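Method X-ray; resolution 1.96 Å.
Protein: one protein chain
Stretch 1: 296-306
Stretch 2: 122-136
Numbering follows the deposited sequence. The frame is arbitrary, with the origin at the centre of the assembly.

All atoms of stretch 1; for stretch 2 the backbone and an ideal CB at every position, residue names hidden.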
# COMPACT_ATOMS: atom_id res chain seq x y z
N LYS A 296 24.94 20.76 -14.77
CA LYS A 296 23.80 21.01 -15.64
C LYS A 296 22.47 20.82 -14.93
O LYS A 296 21.40 20.97 -15.54
CB LYS A 296 23.88 20.10 -16.87
CG LYS A 296 25.06 20.43 -17.78
CD LYS A 296 25.04 19.60 -19.05
CE LYS A 296 26.12 20.07 -20.02
NZ LYS A 296 25.97 19.45 -21.37
N LEU A 297 22.53 20.49 -13.65
CA LEU A 297 21.32 20.28 -12.85
C LEU A 297 21.47 20.81 -11.44
O LEU A 297 22.38 20.42 -10.71
CB LEU A 297 20.96 18.79 -12.79
CG LEU A 297 19.80 18.42 -11.86
CD1 LEU A 297 18.51 19.10 -12.32
CD2 LEU A 297 19.63 16.92 -11.85
N ALA A 298 20.55 21.68 -11.06
CA ALA A 298 20.54 22.27 -9.72
C ALA A 298 19.09 22.38 -9.27
O ALA A 298 18.28 23.06 -9.90
CB ALA A 298 21.18 23.65 -9.75
N PRO A 299 18.74 21.71 -8.16
CA PRO A 299 17.36 21.79 -7.68
C PRO A 299 17.06 23.19 -7.15
O PRO A 299 17.95 23.86 -6.63
CB PRO A 299 17.33 20.75 -6.58
CG PRO A 299 18.70 20.87 -5.99
CD PRO A 299 19.57 20.93 -7.24
N ARG A 300 15.82 23.64 -7.31
CA ARG A 300 15.43 24.94 -6.80
C ARG A 300 14.96 24.67 -5.38
O ARG A 300 13.93 24.04 -5.16
CB ARG A 300 14.28 25.54 -7.63
CG ARG A 300 14.11 27.03 -7.40
CD ARG A 300 12.91 27.60 -8.15
NE ARG A 300 12.89 29.06 -8.07
CZ ARG A 300 11.87 29.81 -8.47
NH1 ARG A 300 10.78 29.25 -8.99
NH2 ARG A 300 11.95 31.14 -8.38
N LEU A 301 15.74 25.14 -4.41
CA LEU A 301 15.45 24.91 -3.01
C LEU A 301 15.11 26.18 -2.24
O LEU A 301 15.92 27.11 -2.19
CB LEU A 301 16.66 24.22 -2.36
CG LEU A 301 16.65 23.94 -0.86
CD1 LEU A 301 15.54 22.95 -0.52
CD2 LEU A 301 18.00 23.36 -0.46
N ASP A 302 13.92 26.23 -1.66
CA ASP A 302 13.50 27.39 -0.87
C ASP A 302 14.46 27.43 0.32
O ASP A 302 14.67 26.42 0.99
CB ASP A 302 12.05 27.22 -0.42
CG ASP A 302 11.51 28.45 0.31
OD1 ASP A 302 12.03 28.78 1.39
OD2 ASP A 302 10.56 29.07 -0.21
N PRO A 303 15.07 28.60 0.59
CA PRO A 303 16.03 28.82 1.69
C PRO A 303 15.53 28.49 3.09
O PRO A 303 16.32 28.22 3.99
CB PRO A 303 16.38 30.30 1.56
CG PRO A 303 16.05 30.65 0.14
CD PRO A 303 14.78 29.87 -0.10
N ARG A 304 14.21 28.52 3.28
CA ARG A 304 13.63 28.22 4.58
C ARG A 304 13.92 26.81 5.07
O ARG A 304 13.96 25.86 4.28
CB ARG A 304 12.12 28.45 4.54
CG ARG A 304 11.72 29.92 4.60
CD ARG A 304 10.23 30.10 4.40
NE ARG A 304 9.82 29.84 3.02
CZ ARG A 304 8.57 29.96 2.58
NH1 ARG A 304 7.60 30.32 3.40
NH2 ARG A 304 8.30 29.72 1.30
N THR A 305 14.12 26.66 6.38
CA THR A 305 14.39 25.36 6.98
C THR A 305 13.29 24.98 7.96
O THR A 305 12.63 25.85 8.54
CB THR A 305 15.76 25.33 7.70
OG1 THR A 305 15.84 26.41 8.64
CG2 THR A 305 16.90 25.47 6.69
N PHE A 306 13.10 23.67 8.14
CA PHE A 306 12.08 23.13 9.03
C PHE A 306 12.58 21.84 9.67
O PHE A 306 13.04 20.93 8.97
CB PHE A 306 10.79 22.84 8.24
CG PHE A 306 10.26 24.03 7.49
CD1 PHE A 306 9.30 24.86 8.07
CD2 PHE A 306 10.74 24.33 6.22
CE1 PHE A 306 8.83 25.98 7.39
CE2 PHE A 306 10.27 25.46 5.54
CZ PHE A 306 9.31 26.29 6.12
N UNK A 122 28.04 17.21 -4.92
CA UNK A 122 27.93 18.67 -4.86
C UNK A 122 26.70 19.23 -4.14
O UNK A 122 26.63 20.43 -3.88
CB UNK A 122 27.94 19.22 -6.29
N UNK A 123 25.74 18.38 -3.80
CA UNK A 123 24.53 18.85 -3.14
C UNK A 123 24.50 18.58 -1.64
O UNK A 123 25.06 17.59 -1.16
CB UNK A 123 23.31 18.20 -3.79
N UNK A 124 23.83 19.46 -0.90
CA UNK A 124 23.67 19.29 0.54
C UNK A 124 22.52 18.28 0.66
O UNK A 124 21.85 17.98 -0.32
CB UNK A 124 23.38 20.61 1.27
N UNK A 125 22.29 17.76 1.86
CA UNK A 125 21.21 16.79 2.04
C UNK A 125 19.85 17.41 1.69
O UNK A 125 18.99 16.74 1.11
CB UNK A 125 21.20 16.27 3.48
N UNK A 126 19.67 18.68 2.03
CA UNK A 126 18.41 19.37 1.72
C UNK A 126 18.20 19.44 0.21
O UNK A 126 17.13 19.10 -0.29
CB UNK A 126 18.40 20.78 2.32
N UNK A 127 19.23 19.87 -0.51
CA UNK A 127 19.16 19.98 -1.97
C UNK A 127 18.82 18.66 -2.66
O UNK A 127 18.00 18.62 -3.57
CB UNK A 127 20.49 20.50 -2.51
N UNK A 128 19.48 17.59 -2.23
CA UNK A 128 19.26 16.28 -2.82
C UNK A 128 17.88 15.71 -2.50
O UNK A 128 17.27 15.04 -3.32
CB UNK A 128 20.34 15.31 -2.34
N UNK A 129 17.38 16.01 -1.29
CA UNK A 129 16.08 15.49 -0.86
C UNK A 129 14.87 15.97 -1.68
O UNK A 129 13.85 15.29 -1.72
CB UNK A 129 15.86 15.87 0.61
N UNK A 130 14.96 17.13 -2.32
CA UNK A 130 13.83 17.65 -3.09
C UNK A 130 13.89 17.30 -4.58
O UNK A 130 13.05 17.74 -5.36
CB UNK A 130 13.76 19.17 -2.93
N UNK A 131 14.87 16.49 -4.96
CA UNK A 131 15.06 16.13 -6.36
C UNK A 131 14.36 14.87 -6.91
O UNK A 131 13.76 14.91 -7.99
CB UNK A 131 16.56 15.96 -6.59
N UNK A 132 14.42 13.74 -6.18
CA UNK A 132 13.80 12.48 -6.63
C UNK A 132 12.48 12.49 -7.41
O UNK A 132 12.48 12.28 -8.62
CB UNK A 132 13.57 11.62 -5.39
N UNK A 133 11.36 12.73 -6.74
CA UNK A 133 10.06 12.71 -7.42
C UNK A 133 9.95 13.60 -8.65
O UNK A 133 9.60 13.11 -9.73
CB UNK A 133 8.97 13.12 -6.43
N UNK A 134 10.25 14.88 -8.50
CA UNK A 134 10.13 15.78 -9.64
C UNK A 134 11.09 15.44 -10.77
O UNK A 134 10.73 15.59 -11.94
CB UNK A 134 10.37 17.22 -9.19
N UNK A 135 12.30 14.98 -10.46
CA UNK A 135 13.25 14.62 -11.51
C UNK A 135 12.71 13.42 -12.29
O UNK A 135 12.68 13.41 -13.52
CB UNK A 135 14.63 14.31 -10.92
N UNK A 136 12.29 12.39 -11.55
CA UNK A 136 11.75 11.19 -12.15
C UNK A 136 10.50 11.53 -12.98
O UNK A 136 10.31 10.99 -14.07
CB UNK A 136 11.42 10.16 -11.07

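Position 122 lies out of reach of stretch 1, so the contact sets no demand; it is Ala 122. At 123 CA-to-CB points toward stretch 1, but nothing lies within 5.5 Å of the ideal CB. A long apolar chain could bridge the gap, and Leu 123 does, its CD2 3.9 Å from Pro 299 CD.

Position 124 points sideways and directly precedes a helix, where Ser, Thr, Asp or Asn would suit. Thr 124 caps it: OG1 accepts from the backbone N of 127 at 3.2 Å. Position 125, out of reach, is Met 125, present as selenomethionine.

Position 126 is the most demanding. Its ideal CB sits 3.8 Å from Leu 301 CD2, and beyond lie the backbone carbonyls of Asp 302, Pro 303 and Arg 304. An apolar residue could cover the leucine, but a long donor, Lys or Arg, could also reach the oxygens. Arg 126 does both. NH2 donates to Asp 302 O at 2.9 Å, near the guanidinium plane, while NH1 makes a weak bond to Arg 304 O at 3.2 Å. Thr 305 CG2 covers one face of the group and Leu 301 CD1 the opposite face. A water links NH1, through another weak bond, to Phe 306 N.

At 127 the bond points sideways, with Pro 299 CG 3.9 Å and Leu 301 CD2 4.3 Å from the ideal CB. An aliphatic stem fits there, and a polar end is tolerable. Gln 127 packs CG 3.6 Å from Leu 301 CD2; its OE1 accepts from Thr 124 N at 2.9 Å, reciprocating the cap, and NE2 reaches Pro 299 O through a water.

Position 128 points away and 129 sideways, neither touching stretch 1. They are Ala 128 and Ser 129, whose OG donates to Arg 126 O at 2.7 Å.

Position 130 faces Leu 301 CD1, 4.8 Å from the ideal CB, with Pro 299 CB at 5.3 Å. Val, Ile or Leu would suit. Val 130 packs on both: CG1 lies 4.1 Å from Leu 301 CD1, and CG2, also near that atom, 4.0 Å from Pro 299 CB.

Position 131 has the CA nearest Pro 299, and its ideal CB is 4.8 Å from Pro 299 CB, inviting a larger aliphatic. Leu 131 reaches both residues: CD1 is 3.6 Å from Pro 299 CB and CD2 4.1 Å from Leu 297 CD2.

Positions 132, 133 and 134 are out of reach: Pro 132, Leu 133 and Val 134. Position 135 points toward stretch 1, with Leu 297 CD2 about 5.7 Å from the ideal CB, which favours a long apolar or aromatic chain. Phe 135 brings CE1 3.7 Å from Leu 297 CD2. Position 136, out of reach, is Ile 136.

Stretch 2 122-136: ALTMRQASVLPLVFI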
# COMPACT_ATOMS: atom_id res chain seq x y z
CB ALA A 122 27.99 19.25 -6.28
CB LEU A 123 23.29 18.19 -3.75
CG LEU A 123 23.03 18.30 -5.26
CD1 LEU A 123 21.71 17.60 -5.58
CD2 LEU A 123 22.98 19.76 -5.68
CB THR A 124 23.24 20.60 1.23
OG1 THR A 124 21.94 20.97 0.76
CG2 THR A 124 24.24 21.72 0.93
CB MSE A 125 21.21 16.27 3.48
CG MSE A 125 22.34 15.28 3.79
SE MSE A 125 22.12 13.64 3.02
CE MSE A 125 23.71 12.85 3.40
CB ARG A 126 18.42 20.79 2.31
CG ARG A 126 17.91 20.88 3.75
CD ARG A 126 18.31 22.20 4.42
NE ARG A 126 18.04 23.36 3.58
CZ ARG A 126 16.82 23.84 3.31
NH1 ARG A 126 15.74 23.25 3.81
NH2 ARG A 126 16.68 24.90 2.52
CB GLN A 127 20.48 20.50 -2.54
CG GLN A 127 20.76 21.97 -2.33
CD GLN A 127 22.11 22.36 -2.89
OE1 GLN A 127 23.14 21.82 -2.48
NE2 GLN A 127 22.13 23.28 -3.84
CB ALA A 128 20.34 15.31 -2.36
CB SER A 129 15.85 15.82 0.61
OG SER A 129 15.55 17.20 0.80
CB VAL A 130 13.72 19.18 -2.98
CG1 VAL A 130 13.48 19.58 -1.54
CG2 VAL A 130 15.00 19.84 -3.52
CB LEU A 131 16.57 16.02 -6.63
CG LEU A 131 17.17 16.37 -7.99
CD1 LEU A 131 16.69 17.73 -8.47
CD2 LEU A 131 18.70 16.37 -7.85
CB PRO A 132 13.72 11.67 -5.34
CG PRO A 132 14.97 12.09 -4.62
CD PRO A 132 14.94 13.61 -4.81
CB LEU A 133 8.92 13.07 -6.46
CG LEU A 133 7.54 13.18 -7.14
CD1 LEU A 133 7.18 11.85 -7.81
CD2 LEU A 133 6.49 13.56 -6.10
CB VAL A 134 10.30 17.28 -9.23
CG1 VAL A 134 9.21 17.65 -8.22
CG2 VAL A 134 11.68 17.54 -8.66
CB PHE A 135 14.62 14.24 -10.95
CG PHE A 135 15.63 13.92 -12.02
CD1 PHE A 135 16.41 14.92 -12.59
CD2 PHE A 135 15.75 12.61 -12.51
CE1 PHE A 135 17.29 14.64 -13.64
CE2 PHE A 135 16.63 12.32 -13.57
CZ PHE A 135 17.40 13.34 -14.13
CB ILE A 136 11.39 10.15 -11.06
CG1 ILE A 136 12.67 9.58 -10.46
CG2 ILE A 136 10.53 9.04 -11.65
CD1 ILE A 136 12.44 8.68 -9.26
O HOH W 1 15.03 22.14 6.32
O HOH W 2 19.85 24.65 -4.95
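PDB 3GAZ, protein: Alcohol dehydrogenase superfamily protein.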